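Local coordinates for protein dITP/XTP pyrophosphatase (Staphylococcus aureus, PDB 4BNQ) that probably hydrolyses non-canonical purine nucleoside triphosphates such as XTP, dITP and ITP to their monophosphates and diphosphate, clearing them from the nucleotide pool, at residues Pro34-Glu39 and Glu54-Ala59; Lys129-Thr134 and Gln186-Gly191. All coordinates share one frame; numbering follows the deposited sequence.

Contact 1 (Pro34-Glu39 and Glu54-Ala59); sequences PDFDVE and EAAAKA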
ATOM      1  N   PRO A  34     -11.408 -17.434 -24.892  1.00 26.85           N
ATOM      2  CA  PRO A  34     -10.035 -17.901 -25.134  1.00 30.36           C
ATOM      3  C   PRO A  34      -9.235 -16.966 -26.058  1.00 36.38           C
ATOM      4  O   PRO A  34      -7.997 -16.885 -25.961  1.00 37.82           O
ATOM      5  CB  PRO A  34     -10.251 -19.266 -25.808  1.00 34.17           C
ATOM      6  CG  PRO A  34     -11.598 -19.732 -25.286  1.00 29.81           C
ATOM      7  CD  PRO A  34     -12.409 -18.462 -25.245  1.00 30.05           C
ATOM      8  N   ASP A  35      -9.931 -16.255 -26.937  1.00 28.63           N
ATOM      9  CA  ASP A  35      -9.247 -15.339 -27.837  1.00 32.72           C
ATOM     10  C   ASP A  35      -9.542 -13.876 -27.553  1.00 31.46           C
ATOM     11  O   ASP A  35      -9.478 -13.037 -28.452  1.00 30.56           O
ATOM     12  CB  ASP A  35      -9.557 -15.686 -29.292  1.00 39.70           C
ATOM     13  CG  ASP A  35      -9.005 -17.047 -29.682  1.00 47.30           C
ATOM     14  OD1 ASP A  35      -7.796 -17.312 -29.428  1.00 47.87           O
ATOM     15  OD2 ASP A  35      -9.788 -17.858 -30.216  1.00 50.92           O
ATOM     16  N   PHE A  36      -9.858 -13.583 -26.296  1.00 24.91           N
ATOM     17  CA  PHE A  36      -9.963 -12.210 -25.830  1.00 26.36           C
ATOM     18  C   PHE A  36      -8.781 -11.403 -26.357  1.00 30.55           C
ATOM     19  O   PHE A  36      -7.617 -11.793 -26.192  1.00 28.56           O
ATOM     20  CB  PHE A  36      -9.906 -12.189 -24.303  1.00 23.54           C
ATOM     21  CG  PHE A  36     -10.354 -10.894 -23.694  1.00 24.02           C
ATOM     22  CD1 PHE A  36     -11.628 -10.400 -23.936  1.00 24.66           C
ATOM     23  CD2 PHE A  36      -9.528 -10.194 -22.845  1.00 23.31           C
ATOM     24  CE1 PHE A  36     -12.043  -9.215 -23.359  1.00 22.12           C
ATOM     25  CE2 PHE A  36      -9.942  -9.012 -22.262  1.00 21.74           C
ATOM     26  CZ  PHE A  36     -11.198  -8.524 -22.519  1.00 22.15           C
ATOM     27  N   ASP A  37      -9.070 -10.276 -26.985  1.00 29.48           N
ATOM     28  CA  ASP A  37      -8.013  -9.474 -27.585  1.00 33.17           C
ATOM     29  C   ASP A  37      -8.495  -8.030 -27.694  1.00 31.84           C
ATOM     30  O   ASP A  37      -9.123  -7.654 -28.681  1.00 35.81           O
ATOM     31  CB  ASP A  37      -7.668 -10.033 -28.973  1.00 31.92           C
ATOM     32  CG  ASP A  37      -6.528  -9.284 -29.640  1.00 37.39           C
ATOM     33  OD1 ASP A  37      -5.947  -8.380 -28.995  1.00 34.20           O
ATOM     34  OD2 ASP A  37      -6.186  -9.616 -30.801  1.00 39.29           O
ATOM     35  N   VAL A  38      -8.224  -7.238 -26.668  1.00 29.40           N
ATOM     36  CA  VAL A  38      -8.597  -5.832 -26.683  1.00 34.66           C
ATOM     37  C   VAL A  38      -7.404  -4.976 -27.100  1.00 37.13           C
ATOM     38  O   VAL A  38      -6.291  -5.139 -26.587  1.00 39.64           O
ATOM     39  CB  VAL A  38      -9.107  -5.359 -25.306  1.00 30.79           C
ATOM     40  CG1 VAL A  38      -9.455  -3.878 -25.356  1.00 31.60           C
ATOM     41  CG2 VAL A  38     -10.309  -6.172 -24.867  1.00 25.58           C
ATOM     42  N   GLU A  39      -7.632  -4.063 -28.033  1.00 41.18           N
ATOM     43  CA  GLU A  39      -6.577  -3.141 -28.449  1.00 48.58           C
ATOM     44  C   GLU A  39      -6.182  -2.138 -27.342  1.00 47.68           C
ATOM     45  O   GLU A  39      -6.930  -1.203 -27.038  1.00 48.82           O
ATOM     46  CB  GLU A  39      -7.019  -2.399 -29.702  1.00 41.71           C
ATOM     47  CG  GLU A  39      -5.872  -1.780 -30.482  1.00 63.38           C
ATOM     48  CD  GLU A  39      -4.958  -2.805 -31.152  1.00 66.13           C
ATOM     49  OE1 GLU A  39      -5.391  -3.966 -31.353  1.00 61.05           O
ATOM     50  OE2 GLU A  39      -3.801  -2.438 -31.482  1.00 65.69           O
ATOM     51  N   GLU A  54     -14.031  -2.895 -19.295  1.00 27.73           N
ATOM     52  CA  GLU A  54     -15.276  -2.495 -19.951  1.00 29.29           C
ATOM     53  C   GLU A  54     -15.622  -3.410 -21.122  1.00 28.72           C
ATOM     54  O   GLU A  54     -16.788  -3.777 -21.315  1.00 28.78           O
ATOM     55  CB  GLU A  54     -15.239  -1.013 -20.345  1.00 27.30           C
ATOM     56  CG  GLU A  54     -15.344  -0.140 -19.112  1.00 27.76           C
ATOM     57  CD  GLU A  54     -15.462   1.345 -19.402  1.00 32.60           C
ATOM     58  OE1 GLU A  54     -15.269   1.765 -20.571  1.00 31.36           O
ATOM     59  OE2 GLU A  54     -15.720   2.102 -18.435  1.00 31.54           O
ATOM     60  N   ALA A  55     -14.608  -3.826 -21.870  1.00 26.86           N
ATOM     61  CA  ALA A  55     -14.861  -4.689 -23.021  1.00 30.23           C
ATOM     62  C   ALA A  55     -15.387  -6.063 -22.595  1.00 28.78           C
ATOM     63  O   ALA A  55     -16.335  -6.580 -23.194  1.00 27.57           O
ATOM     64  CB  ALA A  55     -13.615  -4.819 -23.896  1.00 27.45           C
ATOM     65  N   ALA A  56     -14.792  -6.647 -21.554  1.00 27.51           N
ATOM     66  CA  ALA A  56     -15.239  -7.955 -21.068  1.00 24.74           C
ATOM     67  C   ALA A  56     -16.640  -7.839 -20.495  1.00 25.80           C
ATOM     68  O   ALA A  56     -17.494  -8.699 -20.719  1.00 26.13           O
ATOM     69  CB  ALA A  56     -14.295  -8.491 -20.024  1.00 24.19           C
ATOM     70  N   ALA A  57     -16.871  -6.756 -19.760  1.00 29.70           N
ATOM     71  CA  ALA A  57     -18.131  -6.562 -19.057  1.00 29.11           C
ATOM     72  C   ALA A  57     -19.286  -6.389 -20.036  1.00 30.85           C
ATOM     73  O   ALA A  57     -20.346  -6.986 -19.852  1.00 28.37           O
ATOM     74  CB  ALA A  57     -18.036  -5.378 -18.129  1.00 26.64           C
ATOM     75  N   LYS A  58     -19.083  -5.581 -21.074  1.00 29.45           N
ATOM     76  CA  LYS A  58     -20.113  -5.415 -22.096  1.00 32.16           C
ATOM     77  C   LYS A  58     -20.415  -6.710 -22.858  1.00 32.15           C
ATOM     78  O   LYS A  58     -21.572  -6.999 -23.168  1.00 30.73           O
ATOM     79  CB  LYS A  58     -19.738  -4.295 -23.078  1.00 33.73           C
ATOM     80  CG  LYS A  58     -19.919  -2.876 -22.524  1.00 33.10           C
ATOM     81  CD  LYS A  58     -19.422  -1.848 -23.553  1.00 45.73           C
ATOM     82  CE  LYS A  58     -19.528  -0.413 -23.041  1.00 54.72           C
ATOM     83  NZ  LYS A  58     -18.857  -0.218 -21.722  1.00 49.63           N
ATOM     84  N   ALA A  59     -19.381  -7.487 -23.169  1.00 27.84           N
ATOM     85  CA  ALA A  59     -19.597  -8.721 -23.929  1.00 29.12           C
ATOM     86  C   ALA A  59     -20.227  -9.853 -23.095  1.00 32.07           C
ATOM     87  O   ALA A  59     -20.816 -10.769 -23.652  1.00 29.29           O
ATOM     88  CB  ALA A  59     -18.300  -9.192 -24.568  1.00 29.30           C
TER

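Contact 2 (Lys129-Thr134 and Gln186-Gly191); sequences KVFKGT and QAFLEG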
ATOM      1  N   LYS A 129     -14.571   1.653 -11.991  1.00 31.10           N
ATOM      2  CA  LYS A 129     -13.748   2.176 -10.910  1.00 29.14           C
ATOM      3  C   LYS A 129     -12.313   1.605 -10.964  1.00 32.08           C
ATOM      4  O   LYS A 129     -12.120   0.417 -11.263  1.00 28.78           O
ATOM      5  CB  LYS A 129     -14.439   1.910  -9.566  1.00 34.57           C
ATOM      6  CG  LYS A 129     -13.821   2.672  -8.408  1.00 44.53           C
ATOM      7  CD  LYS A 129     -13.490   4.131  -8.771  1.00 42.31           C
ATOM      8  CE  LYS A 129     -12.521   4.748  -7.744  1.00 47.24           C
ATOM      9  NZ  LYS A 129     -13.029   4.691  -6.337  1.00 47.72           N
ATOM     10  N   VAL A 130     -11.316   2.457 -10.706  1.00 30.46           N
ATOM     11  CA  VAL A 130      -9.905   2.064 -10.799  1.00 28.91           C
ATOM     12  C   VAL A 130      -9.161   2.167  -9.467  1.00 33.32           C
ATOM     13  O   VAL A 130      -9.449   3.050  -8.655  1.00 34.10           O
ATOM     14  CB  VAL A 130      -9.142   2.916 -11.839  1.00 34.35           C
ATOM     15  CG1 VAL A 130      -9.725   2.700 -13.210  1.00 31.70           C
ATOM     16  CG2 VAL A 130      -9.194   4.398 -11.461  1.00 33.32           C
ATOM     17  N   PHE A 131      -8.191   1.272  -9.258  1.00 31.52           N
ATOM     18  CA  PHE A 131      -7.385   1.256  -8.037  1.00 29.22           C
ATOM     19  C   PHE A 131      -5.908   0.999  -8.347  1.00 30.85           C
ATOM     20  O   PHE A 131      -5.578   0.073  -9.092  1.00 30.91           O
ATOM     21  CB  PHE A 131      -7.880   0.166  -7.096  1.00 29.45           C
ATOM     22  CG  PHE A 131      -9.362   0.189  -6.866  1.00 29.81           C
ATOM     23  CD1 PHE A 131     -10.231  -0.441  -7.745  1.00 28.39           C
ATOM     24  CD2 PHE A 131      -9.891   0.835  -5.768  1.00 27.76           C
ATOM     25  CE1 PHE A 131     -11.596  -0.429  -7.520  1.00 28.73           C
ATOM     26  CE2 PHE A 131     -11.261   0.852  -5.552  1.00 30.49           C
ATOM     27  CZ  PHE A 131     -12.108   0.224  -6.418  1.00 28.43           C
ATOM     28  N   LYS A 132      -5.020   1.801  -7.761  1.00 29.48           N
ATOM     29  CA  LYS A 132      -3.593   1.717  -8.077  1.00 28.64           C
ATOM     30  C   LYS A 132      -2.747   1.206  -6.911  1.00 28.71           C
ATOM     31  O   LYS A 132      -2.878   1.688  -5.789  1.00 27.29           O
ATOM     32  CB  LYS A 132      -3.075   3.082  -8.540  1.00 27.77           C
ATOM     33  CG  LYS A 132      -1.581   3.134  -8.772  1.00 34.26           C
ATOM     34  CD  LYS A 132      -1.183   4.168  -9.835  1.00 47.33           C
ATOM     35  CE  LYS A 132      -1.412   5.605  -9.383  1.00 53.46           C
ATOM     36  NZ  LYS A 132      -0.929   6.590 -10.407  1.00 62.44           N
ATOM     37  N   GLY A 133      -1.883   0.228  -7.182  1.00 28.78           N
ATOM     38  CA  GLY A 133      -0.910  -0.232  -6.203  1.00 24.45           C
ATOM     39  C   GLY A 133       0.514  -0.094  -6.737  1.00 29.76           C
ATOM     40  O   GLY A 133       0.736  -0.138  -7.959  1.00 25.44           O
ATOM     41  N   THR A 134       1.478   0.106  -5.838  1.00 23.97           N
ATOM     42  CA  THR A 134       2.888   0.153  -6.232  1.00 26.75           C
ATOM     43  C   THR A 134       3.799  -0.572  -5.235  1.00 30.93           C
ATOM     44  O   THR A 134       3.458  -0.739  -4.059  1.00 30.62           O
ATOM     45  CB  THR A 134       3.408   1.604  -6.396  1.00 29.35           C
ATOM     46  OG1 THR A 134       3.499   2.220  -5.110  1.00 30.19           O
ATOM     47  CG2 THR A 134       2.490   2.430  -7.294  1.00 26.62           C
ATOM     48  N   GLN A 186     -10.615  -4.472  -2.324  1.00 27.28           N
ATOM     49  CA  GLN A 186     -11.328  -5.217  -1.294  1.00 33.03           C
ATOM     50  C   GLN A 186     -11.926  -4.297  -0.250  1.00 33.89           C
ATOM     51  O   GLN A 186     -13.017  -4.570   0.259  1.00 37.62           O
ATOM     52  CB  GLN A 186     -10.434  -6.290  -0.659  1.00 30.22           C
ATOM     53  CG  GLN A 186     -10.385  -7.562  -1.508  1.00 32.26           C
ATOM     54  CD  GLN A 186      -9.329  -8.533  -1.048  1.00 37.33           C
ATOM     55  OE1 GLN A 186      -8.378  -8.158  -0.353  1.00 45.64           O
ATOM     56  NE2 GLN A 186      -9.485  -9.796  -1.425  1.00 36.60           N
ATOM     57  N   ALA A 187     -11.227  -3.202   0.047  1.00 31.10           N
ATOM     58  CA  ALA A 187     -11.760  -2.201   0.973  1.00 33.07           C
ATOM     59  C   ALA A 187     -12.993  -1.549   0.366  1.00 34.92           C
ATOM     60  O   ALA A 187     -13.966  -1.282   1.063  1.00 32.40           O
ATOM     61  CB  ALA A 187     -10.712  -1.146   1.323  1.00 28.31           C
ATOM     62  N   PHE A 188     -12.934  -1.287  -0.935  1.00 33.08           N
ATOM     63  CA  PHE A 188     -14.067  -0.739  -1.663  1.00 35.26           C
ATOM     64  C   PHE A 188     -15.279  -1.680  -1.573  1.00 35.63           C
ATOM     65  O   PHE A 188     -16.395  -1.247  -1.288  1.00 34.79           O
ATOM     66  CB  PHE A 188     -13.670  -0.502  -3.122  1.00 31.79           C
ATOM     67  CG  PHE A 188     -14.769   0.080  -3.967  1.00 32.97           C
ATOM     68  CD1 PHE A 188     -15.677  -0.749  -4.630  1.00 32.69           C
ATOM     69  CD2 PHE A 188     -14.898   1.453  -4.107  1.00 30.64           C
ATOM     70  CE1 PHE A 188     -16.699  -0.210  -5.411  1.00 31.92           C
ATOM     71  CE2 PHE A 188     -15.914   1.996  -4.888  1.00 35.71           C
ATOM     72  CZ  PHE A 188     -16.815   1.161  -5.544  1.00 33.22           C
ATOM     73  N   LEU A 189     -15.045  -2.963  -1.821  1.00 32.63           N
ATOM     74  CA  LEU A 189     -16.087  -3.982  -1.730  1.00 37.79           C
ATOM     75  C   LEU A 189     -16.675  -4.080  -0.316  1.00 44.68           C
ATOM     76  O   LEU A 189     -17.883  -4.271  -0.142  1.00 44.04           O
ATOM     77  CB  LEU A 189     -15.531  -5.349  -2.138  1.00 37.87           C
ATOM     78  CG  LEU A 189     -14.950  -5.468  -3.554  1.00 40.83           C
ATOM     79  CD1 LEU A 189     -14.327  -6.854  -3.773  1.00 36.88           C
ATOM     80  CD2 LEU A 189     -16.024  -5.209  -4.576  1.00 36.02           C
ATOM     81  N   GLU A 190     -15.816  -3.958   0.692  1.00 37.98           N
ATOM     82  CA  GLU A 190     -16.261  -4.011   2.075  1.00 42.83           C
ATOM     83  C   GLU A 190     -17.112  -2.782   2.393  1.00 44.21           C
ATOM     84  O   GLU A 190     -18.085  -2.874   3.140  1.00 49.11           O
ATOM     85  CB  GLU A 190     -15.066  -4.123   3.037  1.00 42.58           C
ATOM     86  CG  GLU A 190     -14.481  -5.529   3.158  1.00 46.74           C
ATOM     87  CD  GLU A 190     -15.388  -6.497   3.920  1.00 56.74           C
ATOM     88  OE1 GLU A 190     -15.746  -6.196   5.083  1.00 61.49           O
ATOM     89  OE2 GLU A 190     -15.736  -7.571   3.367  1.00 55.82           O
ATOM     90  N   GLY A 191     -16.745  -1.642   1.814  1.00 40.03           N
ATOM     91  CA  GLY A 191     -17.538  -0.430   1.926  1.00 45.47           C
ATOM     92  C   GLY A 191     -18.948  -0.561   1.361  1.00 54.00           C
ATOM     93  O   GLY A 191     -19.881   0.045   1.900  1.00 53.82           O
TER

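Contact 1 (Pro34-Glu39 and Glu54-Ala59)
Phe36 and Val38, two apolar residues of an irregular loop, rest against the consecutive alanines Ala56 and Ala55 of a helix in an apolar contact between side chains. The aromatic part of it is the end of the Phe36 ring. The bond from CA to CB of Phe36 runs beside the helix, and the anti placement of CG relative to the backbone N (chi1 -165°) swings the far end of the ring onto Ala56. CZ lies 4.0 Å from Ala56 CB, while CE1 is 4.1 Å from both CB and CA of Ala56. The methyl group meets the ring obliquely, and the small side chain of Ala56 lets the ring end lie against the helix backbone as well.

The aliphatic part is narrower. Val38 turns one branch to the helix: CG2, set anti to the carbonyl carbon and beside the backbone N, is 3.7 Å from Ala55 CB. This is a methyl-to-methyl contact in which both CB atoms are directed across the interface. The main chains stay well apart, the CA atoms of Val38 and Ala55 being 7.3 Å from each other, so single side chains bridge the gap.

Polar bonding attaches each side to other parts of the fold. Glu54 OE2 is hydrogen-bonded to Thr128 OG1, and Phe36 O accepts a hydrogen bond from ND2 of Asn9, a predicted substrate residue. Glu39 is a predicted magnesium ligand, consistent with a loop at the edge of the nucleotide site.

Segment 34-39 belongs to the connection between helices 29-32 and 45-60, and segment 54-59 lies near the C-terminal end of the latter. Ala7, following strand 3-6, touches both Phe36 and Ala56, whereas Glu54 and Ala57 pack on Ser122 of strand 112-123.

Contact 2 (Lys129-Thr134 and Gln186-Gly191)
Lys129, the first residue of segment 129-134 to meet the helix, touches Phe188 through the aliphatic part of its side chain, CG lying 4.2 Å from CE2 at an oblique approach to the ring. The chain then bends at chi2 and chi4, and its NZ forms an intersubunit salt bridge with Glu190 OE1 of the second subunit. Lys129 thus packs within its own subunit and also pairs across the dimer interface.

Val130, on the other face of the strand, packs instead on Glu46 and Ile50 of helix 45-60. With Phe131 the side chain is again directed at helix 177-191. This is helix-on-sheet packing: strand 126-139 of the antiparallel sheet carries that helix, whose Leu184 and Leu185 also touch Phe131. The Phe131 ring points an edge at the face of Phe188 in an offset edge-to-face pair, with centroids 5.4 Å apart and planes at 69°. CZ makes the nearest approach, 3.6 Å from Phe188 CG, and CE2 lies 3.7 Å from Phe188 CB, so the edge sits over the root of the partner ring. An anti chi1 (-179°) carries the Phe188 ring toward the strand, and chi2 of -89° sets the face turned to Phe131.

Farther along, Thr134 O accepts a hydrogen bond from Asn180 ND2, nearer the start of helix 177-191.

Both segments of contact 1 precede those of contact 2 along the chain; the contact centres lie 22 Å apart, with nearest atoms about 7 Å from each other. The antiparallel sheet joins them. Helix 45-60, the helical side of contact 1, packs on strand 112-123 and meets Val130 of strand 126-139, while the next residue, Phe131, faces helix 177-191. The sheet is thus sandwiched between these two helices. The loop of contact 1 includes Glu39, a predicted magnesium ligand, and lies beside Asn9, whereas contact 2 lies at the dimer interface; helix 177-191 also starts with the predicted substrate residues His177 and Arg178.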